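Local coordinates for tRNA (guanine-N(1)-)-methyltransferase (Corynebacterium diphtheriae, PDB 7KFF), which catalyses transfer of a methyl group, probably from S-adenosylmethionine, to N1 of guanine 37 in tRNA, at residues Q150-A153 / R154-N158. Numbering follows the deposited sequence.
Sequences QEDA and RAWSN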
ATOM      1  N   GLN A 150      -7.754   5.252  -7.228  1.00 14.74           N
ATOM      2  CA  GLN A 150      -8.014   6.640  -6.867  1.00 14.18           C
ATOM      3  C   GLN A 150      -9.503   6.957  -6.946  1.00 14.26           C
ATOM      4  O   GLN A 150     -10.000   7.800  -6.192  1.00 14.60           O
ATOM      5  CB  GLN A 150      -7.190   7.599  -7.722  1.00 14.46           C
ATOM      6  CG  GLN A 150      -7.184   9.025  -7.216  1.00 13.94           C
ATOM      7  CD  GLN A 150      -6.545   9.181  -5.851  1.00 14.82           C
ATOM      8  OE1 GLN A 150      -5.731   8.348  -5.429  1.00 16.04           O
ATOM      9  NE2 GLN A 150      -6.948  10.219  -5.124  1.00 16.26           N
ATOM     10  N   GLU A 151     -10.227   6.310  -7.855  0.50 14.05           N
ATOM     11  CA  GLU A 151     -11.674   6.480  -7.894  0.50 14.92           C
ATOM     12  C   GLU A 151     -12.319   5.996  -6.599  0.50 14.74           C
ATOM     13  O   GLU A 151     -13.240   6.641  -6.081  0.50 14.85           O
ATOM     14  CB  GLU A 151     -12.245   5.717  -9.086  0.50 17.94           C
ATOM     15  CG  GLU A 151     -13.729   5.907  -9.320  0.50 24.48           C
ATOM     16  CD  GLU A 151     -14.182   5.331 -10.649  0.50 32.50           C
ATOM     17  OE1 GLU A 151     -14.233   4.091 -10.774  0.50 34.66           O
ATOM     18  OE2 GLU A 151     -14.473   6.121 -11.572  0.50 35.19           O
ATOM     19  N   ASP A 152     -11.866   4.855  -6.070  1.00 14.41           N
ATOM     20  CA  ASP A 152     -12.344   4.411  -4.763  1.00 14.26           C
ATOM     21  C   ASP A 152     -12.073   5.479  -3.709  1.00 13.30           C
ATOM     22  O   ASP A 152     -12.930   5.772  -2.869  1.00 14.23           O
ATOM     23  CB  ASP A 152     -11.620   3.142  -4.297  1.00 13.91           C
ATOM     24  CG  ASP A 152     -11.981   1.889  -5.056  1.00 15.85           C
ATOM     25  OD1 ASP A 152     -13.123   1.737  -5.520  1.00 17.26           O
ATOM     26  OD2 ASP A 152     -11.068   1.032  -5.144  1.00 15.68           O
ATOM     27  N   ALA A 153     -10.866   6.065  -3.730  1.00 12.95           N
ATOM     28  CA  ALA A 153     -10.532   7.065  -2.724  1.00 13.38           C
ATOM     29  C   ALA A 153     -11.492   8.243  -2.794  1.00 13.82           C
ATOM     30  O   ALA A 153     -11.979   8.732  -1.768  1.00 14.51           O
ATOM     31  CB  ALA A 153      -9.083   7.520  -2.889  1.00 14.51           C
ATOM     32  N   ARG A 154     -11.805   8.696  -4.007  1.00 13.83           N
ATOM     33  CA  ARG A 154     -12.758   9.794  -4.159  1.00 14.21           C
ATOM     34  C   ARG A 154     -14.124   9.392  -3.634  1.00 14.63           C
ATOM     35  O   ARG A 154     -14.757  10.144  -2.898  1.00 14.72           O
ATOM     36  CB  ARG A 154     -12.864  10.238  -5.623  1.00 15.73           C
ATOM     37  CG  ARG A 154     -11.629  10.940  -6.142  1.00 15.71           C
ATOM     38  CD  ARG A 154     -11.884  11.673  -7.433  1.00 16.18           C
ATOM     39  NE  ARG A 154     -12.126  10.792  -8.573  1.00 16.69           N
ATOM     40  CZ  ARG A 154     -11.161  10.213  -9.291  1.00 17.97           C
ATOM     41  NH1 ARG A 154      -9.891  10.412  -8.977  1.00 18.84           N
ATOM     42  NH2 ARG A 154     -11.480   9.417 -10.298  1.00 20.80           N
ATOM     43  N   ALA A 155     -14.619   8.226  -4.050  1.00 14.69           N
ATOM     44  CA  ALA A 155     -15.917   7.767  -3.559  1.00 14.77           C
ATOM     45  C   ALA A 155     -15.950   7.732  -2.032  1.00 14.31           C
ATOM     46  O   ALA A 155     -16.883   8.240  -1.396  1.00 15.32           O
ATOM     47  CB  ALA A 155     -16.236   6.377  -4.114  1.00 15.59           C
ATOM     48  N   TRP A 156     -14.935   7.118  -1.429  1.00 13.36           N
ATOM     49  CA  TRP A 156     -14.969   6.875   0.007  1.00 13.71           C
ATOM     50  C   TRP A 156     -14.744   8.150   0.813  1.00 13.76           C
ATOM     51  O   TRP A 156     -15.127   8.190   1.983  1.00 14.67           O
ATOM     52  CB  TRP A 156     -13.980   5.780   0.385  1.00 13.43           C
ATOM     53  CG  TRP A 156     -14.319   4.470  -0.293  1.00 13.55           C
ATOM     54  CD1 TRP A 156     -15.517   4.127  -0.864  1.00 14.93           C
ATOM     55  CD2 TRP A 156     -13.439   3.359  -0.516  1.00 13.61           C
ATOM     56  NE1 TRP A 156     -15.440   2.858  -1.409  1.00 15.31           N
ATOM     57  CE2 TRP A 156     -14.171   2.377  -1.215  1.00 14.67           C
ATOM     58  CE3 TRP A 156     -12.111   3.093  -0.170  1.00 13.70           C
ATOM     59  CZ2 TRP A 156     -13.610   1.167  -1.598  1.00 15.56           C
ATOM     60  CZ3 TRP A 156     -11.555   1.879  -0.545  1.00 14.21           C
ATOM     61  CH2 TRP A 156     -12.306   0.937  -1.267  1.00 14.77           C
ATOM     62  N   SER A 157     -14.157   9.192   0.213  1.00 13.37           N
ATOM     63  CA  SER A 157     -14.036  10.469   0.910  1.00 14.70           C
ATOM     64  C   SER A 157     -15.396  11.055   1.266  1.00 14.96           C
ATOM     65  O   SER A 157     -15.466  11.949   2.121  1.00 17.03           O
ATOM     66  CB  SER A 157     -13.215  11.477   0.080  1.00 14.83           C
ATOM     67  OG  SER A 157     -13.903  11.951  -1.053  1.00 15.45           O
ATOM     68  N   ASN A 158     -16.474  10.553   0.654  1.00 15.24           N
ATOM     69  CA  ASN A 158     -17.828  11.007   0.948  1.00 15.77           C
ATOM     70  C   ASN A 158     -18.510  10.231   2.070  1.00 16.43           C
ATOM     71  O   ASN A 158     -19.640  10.575   2.454  1.00 18.96           O
ATOM     72  CB  ASN A 158     -18.674  10.908  -0.317  1.00 17.35           C
ATOM     73  CG  ASN A 158     -18.227  11.887  -1.373  1.00 18.29           C
ATOM     74  OD1 ASN A 158     -18.473  13.079  -1.257  1.00 19.45           O
ATOM     75  ND2 ASN A 158     -17.557  11.387  -2.405  1.00 18.97           N
TER
HETATM   76  O   HOH W   1      -8.613  12.138  -6.769  1.00 19.39           O
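While the methylene of D152 packs on the indole of W156, its carboxylate oxygen OD2 is gripped twice, by a salt bridge with R187 and a hydrogen bond from T149 N. A short acid suits this place because it can do both. D152 and W156 turn CG away from their own carbonyl carbons (chi1 -71° and -61°), which sends the side chains off the helix side by side. D152 CB makes a CH-pi contact, 3.8 Å from the centroid of the six-membered ring of W156, and the carboxylate lies almost parallel to the indole. D152 O accepts the i+4 bond from W156 N at 2.8 Å and lies over the indole face toward its rim, 3.2 Å from W156 CG.

On another side of the helix, long R154 bends at chi3 (-69°), laying its guanidinium over Q150 O and E151 CA, with Q150 CG 3.5 Å from R154 NH1. Q150 uses both amide ends: NE2 shares a water with R154 NH1, and OE1 accepts from V195 N of the second subunit. The short S157 hydroxyl turns back to donate to R154 O at 2.7 Å.

Helix 150-156 lies on the crossover from strand 146-147 to the parallel strand 161-165 of the SPOUT-family sheet. Small A153 fits against F148 and L213, while broad, largely apolar W156 packs on L137 and L139 of strand 137-141 and I206 and V210 of helix 200-211.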